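Local coordinates for protein putative sulfatase yidJ (Bacteroides fragilis, PDB 2QZU) that probably hydrolyses sulfate esters as a metal-dependent arylsulfatase of the alkaline phosphatase-like superfamily, at residues R114-Y125 and Y362-F371. Sequence-based numbering, arbitrary orientation.
Sequences RCWSDVLKDQGY and YPTLLSMMGF
Tyr362 reaches from the first turn of its helix to the N-terminal end of helix 116-122. With CG anti to the backbone N (chi1 -174°), its ring is brought nearer to 114-125. Tyr362 CB lies 4.2 Å from Trp116 CD1, at the margin of contact. Beyond it, the ring presents one face to Trp116: Trp116 CB stands 3.7 Å from the Tyr362 ring centroid, almost on the normal, a CH-pi contact, while the indole turns its pyrrole edge to the same tyrosine in an offset edge-to-face pair, planes at 77°. CD2 meets Trp116 CD1, and Tyr362 CE2 comes to 3.2 Å from Trp116 N. At the tip, Tyr362 OH donates a 2.7 Å hydrogen bond to Arg114 O, approaching from above the carbonyl plane, and so ties its helix to Arg114, the residue before the N-cap Cys115.

One turn on, Leu366 CD2 touches Trp116 CB and Val119 CG1, and its CD1 meets Leu120 CD2. Phe371, whose N bonds Leu366 O in the Schellman motif at Gly370, closes the far end: Gln123 CG packs over its face, whereas Tyr125 OH, hydrogen-bonded to Pro28 O, lies at its edge.

The axes of helices 116-122 and 362-368 come within 11.0 Å, nearly parallel (18°), on the mixed sheet of the alkaline phosphatase-like sulfatase domain; Trp116 and Met369 both rest on Leu30 of strand 29-35, and helix 76-85 packs against Trp116.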
loop_
_atom_site.group_PDB
_atom_site.type_symbol
_atom_site.label_atom_id
_atom_site.label_comp_id
_atom_site.label_asym_id
_atom_site.label_seq_id
_atom_site.Cartn_x
_atom_site.Cartn_y
_atom_site.Cartn_z
ATOM N N ARG A 114 -31.544 -20.425 -5.148
ATOM C CA ARG A 114 -32.204 -20.043 -6.391
ATOM C C ARG A 114 -32.025 -18.536 -6.555
ATOM O O ARG A 114 -32.771 -17.743 -5.976
ATOM C CB ARG A 114 -33.692 -20.394 -6.314
ATOM C CG ARG A 114 -34.504 -20.017 -7.540
ATOM C CD ARG A 114 -34.195 -20.913 -8.714
ATOM N NE ARG A 114 -35.064 -20.638 -9.857
ATOM C CZ ARG A 114 -34.914 -21.206 -11.048
ATOM N NH1 ARG A 114 -33.931 -22.076 -11.239
ATOM N NH2 ARG A 114 -35.733 -20.903 -12.046
ATOM N N CYS A 115 -31.031 -18.143 -7.342
ATOM C CA CYS A 115 -30.745 -16.727 -7.559
ATOM C C CYS A 115 -31.464 -16.167 -8.782
ATOM O O CYS A 115 -31.898 -16.924 -9.649
ATOM C CB CYS A 115 -29.235 -16.533 -7.691
ATOM S SG CYS A 115 -28.345 -17.086 -6.210
ATOM N N TRP A 116 -31.583 -14.843 -8.865
ATOM C CA TRP A 116 -32.277 -14.247 -10.005
ATOM C C TRP A 116 -31.614 -14.590 -11.329
ATOM O O TRP A 116 -32.283 -14.640 -12.363
ATOM C CB TRP A 116 -32.405 -12.721 -9.869
ATOM C CG TRP A 116 -31.113 -11.969 -9.707
ATOM C CD1 TRP A 116 -30.502 -11.634 -8.531
ATOM C CD2 TRP A 116 -30.289 -11.439 -10.753
ATOM N NE1 TRP A 116 -29.354 -10.921 -8.780
ATOM C CE2 TRP A 116 -29.198 -10.787 -10.135
ATOM C CE3 TRP A 116 -30.367 -11.449 -12.153
ATOM C CZ2 TRP A 116 -28.189 -10.149 -10.869
ATOM C CZ3 TRP A 116 -29.359 -10.811 -12.887
ATOM C CH2 TRP A 116 -28.286 -10.173 -12.239
ATOM N N SER A 117 -30.307 -14.826 -11.299
ATOM C CA SER A 117 -29.588 -15.172 -12.515
ATOM C C SER A 117 -30.008 -16.566 -12.988
ATOM O O SER A 117 -30.051 -16.827 -14.190
ATOM C CB SER A 117 -28.074 -15.105 -12.282
ATOM O OG SER A 117 -27.678 -15.898 -11.177
ATOM N N ASP A 118 -30.330 -17.448 -12.043
ATOM C CA ASP A 118 -30.776 -18.806 -12.380
ATOM C C ASP A 118 -32.132 -18.710 -13.068
ATOM O O ASP A 118 -32.426 -19.453 -14.004
ATOM C CB ASP A 118 -30.937 -19.668 -11.119
ATOM C CG ASP A 118 -29.610 -20.011 -10.460
ATOM O OD1 ASP A 118 -28.749 -20.622 -11.130
ATOM O OD2 ASP A 118 -29.437 -19.679 -9.265
ATOM N N VAL A 119 -32.960 -17.794 -12.577
ATOM C CA VAL A 119 -34.288 -17.578 -13.133
ATOM C C VAL A 119 -34.189 -17.072 -14.577
ATOM O O VAL A 119 -34.816 -17.629 -15.480
ATOM C CB VAL A 119 -35.084 -16.564 -12.279
ATOM C CG1 VAL A 119 -36.391 -16.199 -12.974
ATOM C CG2 VAL A 119 -35.367 -17.157 -10.901
ATOM N N LEU A 120 -33.398 -16.027 -14.797
ATOM C CA LEU A 120 -33.251 -15.480 -16.142
ATOM C C LEU A 120 -32.645 -16.494 -17.106
ATOM O O LEU A 120 -33.016 -16.535 -18.281
ATOM C CB LEU A 120 -32.414 -14.199 -16.113
ATOM C CG LEU A 120 -33.095 -13.013 -15.429
ATOM C CD1 LEU A 120 -32.166 -11.809 -15.452
ATOM C CD2 LEU A 120 -34.404 -12.686 -16.142
ATOM N N LYS A 121 -31.719 -17.316 -16.614
ATOM C CA LYS A 121 -31.117 -18.331 -17.465
ATOM C C LYS A 121 -32.216 -19.301 -17.891
ATOM O O LYS A 121 -32.278 -19.716 -19.048
ATOM C CB LYS A 121 -30.033 -19.112 -16.724
ATOM C CG LYS A 121 -29.303 -20.100 -17.633
ATOM C CD LYS A 121 -28.532 -21.137 -16.843
ATOM C CE LYS A 121 -27.540 -21.870 -17.733
ATOM N NZ LYS A 121 -28.195 -22.487 -18.919
ATOM N N ASP A 122 -33.079 -19.668 -16.948
ATOM C CA ASP A 122 -34.170 -20.586 -17.254
ATOM C C ASP A 122 -35.175 -19.964 -18.218
ATOM O O ASP A 122 -35.864 -20.677 -18.948
ATOM C CB ASP A 122 -34.890 -21.027 -15.974
ATOM C CG ASP A 122 -34.086 -22.037 -15.173
ATOM O OD1 ASP A 122 -33.298 -22.788 -15.785
ATOM O OD2 ASP A 122 -34.255 -22.095 -13.936
ATOM N N GLN A 123 -35.259 -18.637 -18.225
ATOM C CA GLN A 123 -36.187 -17.967 -19.121
ATOM C C GLN A 123 -35.584 -17.706 -20.500
ATOM O O GLN A 123 -36.132 -16.932 -21.283
ATOM C CB GLN A 123 -36.687 -16.658 -18.505
ATOM C CG GLN A 123 -37.431 -16.838 -17.184
ATOM C CD GLN A 123 -38.546 -17.869 -17.260
ATOM O OE1 GLN A 123 -39.388 -17.828 -18.154
ATOM N NE2 GLN A 123 -38.560 -18.798 -16.309
ATOM N N GLY A 124 -34.450 -18.343 -20.786
ATOM C CA GLY A 124 -33.823 -18.205 -22.092
ATOM C C GLY A 124 -32.889 -17.032 -22.333
ATOM O O GLY A 124 -32.543 -16.742 -23.481
ATOM N N TYR A 125 -32.468 -16.364 -21.264
ATOM C CA TYR A 125 -31.572 -15.220 -21.392
ATOM C C TYR A 125 -30.121 -15.629 -21.585
ATOM O O TYR A 125 -29.676 -16.643 -21.049
ATOM C CB TYR A 125 -31.653 -14.336 -20.143
ATOM C CG TYR A 125 -32.766 -13.325 -20.151
ATOM C CD1 TYR A 125 -34.096 -13.717 -20.293
ATOM C CD2 TYR A 125 -32.490 -11.968 -20.001
ATOM C CE1 TYR A 125 -35.127 -12.777 -20.285
ATOM C CE2 TYR A 125 -33.510 -11.022 -19.992
ATOM C CZ TYR A 125 -34.823 -11.432 -20.135
ATOM O OH TYR A 125 -35.823 -10.489 -20.131
ATOM N N TYR A 362 -33.610 -8.027 -6.694
ATOM C CA TYR A 362 -33.991 -9.358 -7.178
ATOM C C TYR A 362 -35.492 -9.370 -7.533
ATOM O O TYR A 362 -35.851 -9.492 -8.707
ATOM C CB TYR A 362 -33.659 -10.409 -6.102
ATOM C CG TYR A 362 -33.857 -11.876 -6.458
ATOM C CD1 TYR A 362 -35.004 -12.321 -7.122
ATOM C CD2 TYR A 362 -32.945 -12.836 -6.014
ATOM C CE1 TYR A 362 -35.235 -13.685 -7.327
ATOM C CE2 TYR A 362 -33.168 -14.191 -6.207
ATOM C CZ TYR A 362 -34.311 -14.614 -6.863
ATOM O OH TYR A 362 -34.523 -15.960 -7.047
ATOM N N PRO A 363 -36.388 -9.218 -6.536
ATOM C CA PRO A 363 -37.809 -9.233 -6.909
ATOM C C PRO A 363 -38.242 -8.036 -7.761
ATOM O O PRO A 363 -39.065 -8.179 -8.667
ATOM C CB PRO A 363 -38.521 -9.271 -5.558
ATOM C CG PRO A 363 -37.603 -8.482 -4.683
ATOM C CD PRO A 363 -36.231 -9.000 -5.085
ATOM N N THR A 364 -37.683 -6.866 -7.475
ATOM C CA THR A 364 -38.031 -5.656 -8.215
ATOM C C THR A 364 -37.734 -5.768 -9.710
ATOM O O THR A 364 -38.613 -5.525 -10.539
ATOM C CB THR A 364 -37.302 -4.424 -7.629
ATOM O OG1 THR A 364 -37.662 -4.276 -6.248
ATOM C CG2 THR A 364 -37.691 -3.151 -8.382
ATOM N N LEU A 365 -36.506 -6.145 -10.062
ATOM C CA LEU A 365 -36.143 -6.266 -11.473
ATOM C C LEU A 365 -36.906 -7.393 -12.166
ATOM O O LEU A 365 -37.420 -7.215 -13.268
ATOM C CB LEU A 365 -34.634 -6.490 -11.619
ATOM C CG LEU A 365 -33.744 -5.286 -11.272
ATOM C CD1 LEU A 365 -32.284 -5.718 -11.209
ATOM C CD2 LEU A 365 -33.934 -4.192 -12.320
ATOM N N LEU A 366 -36.992 -8.548 -11.517
ATOM C CA LEU A 366 -37.696 -9.680 -12.111
ATOM C C LEU A 366 -39.145 -9.337 -12.456
ATOM O O LEU A 366 -39.625 -9.692 -13.531
ATOM C CB LEU A 366 -37.649 -10.883 -11.166
ATOM C CG LEU A 366 -36.846 -12.108 -11.621
ATOM C CD1 LEU A 366 -35.592 -11.692 -12.363
ATOM C CD2 LEU A 366 -36.507 -12.964 -10.406
ATOM N N SER A 367 -39.841 -8.658 -11.547
ATOM C CA SER A 367 -41.229 -8.276 -11.805
ATOM C C SER A 367 -41.278 -7.236 -12.928
ATOM O O SER A 367 -42.138 -7.305 -13.802
ATOM C CB SER A 367 -41.888 -7.713 -10.538
ATOM O OG SER A 367 -42.149 -8.740 -9.594
HETATM N N MSE A 368 -40.354 -6.279 -12.905
HETATM C CA MSE A 368 -40.310 -5.253 -13.946
HETATM C C MSE A 368 -40.083 -5.892 -15.313
HETATM O O MSE A 368 -40.590 -5.413 -16.328
HETATM C CB MSE A 368 -39.175 -4.254 -13.684
HETATM C CG MSE A 368 -39.412 -3.281 -12.545
HETATM SE SE MSE A 368 -37.809 -2.226 -12.224
HETATM C CE MSE A 368 -37.865 -1.121 -13.817
HETATM N N MSE A 369 -39.320 -6.980 -15.329
HETATM C CA MSE A 369 -38.984 -7.674 -16.567
HETATM C C MSE A 369 -40.055 -8.617 -17.097
HETATM O O MSE A 369 -39.917 -9.148 -18.198
HETATM C CB MSE A 369 -37.669 -8.430 -16.379
HETATM C CG MSE A 369 -36.483 -7.503 -16.199
HETATM SE SE MSE A 369 -34.883 -8.367 -15.578
HETATM C CE MSE A 369 -33.953 -6.776 -14.989
ATOM N N GLY A 370 -41.112 -8.819 -16.314
ATOM C CA GLY A 370 -42.190 -9.700 -16.730
ATOM C C GLY A 370 -42.107 -11.106 -16.166
ATOM O O GLY A 370 -42.776 -12.017 -16.660
ATOM N N PHE A 371 -41.304 -11.293 -15.120
ATOM C CA PHE A 371 -41.143 -12.615 -14.521
ATOM C C PHE A 371 -41.536 -12.662 -13.044
ATOM O O PHE A 371 -40.915 -13.366 -12.248
ATOM C CB PHE A 371 -39.692 -13.079 -14.692
ATOM C CG PHE A 371 -39.255 -13.184 -16.132
ATOM C CD1 PHE A 371 -39.887 -14.069 -17.000
ATOM C CD2 PHE A 371 -38.235 -12.378 -16.624
ATOM C CE1 PHE A 371 -39.509 -14.150 -18.343
ATOM C CE2 PHE A 371 -37.849 -12.450 -17.966
ATOM C CZ PHE A 371 -38.489 -13.338 -18.826
#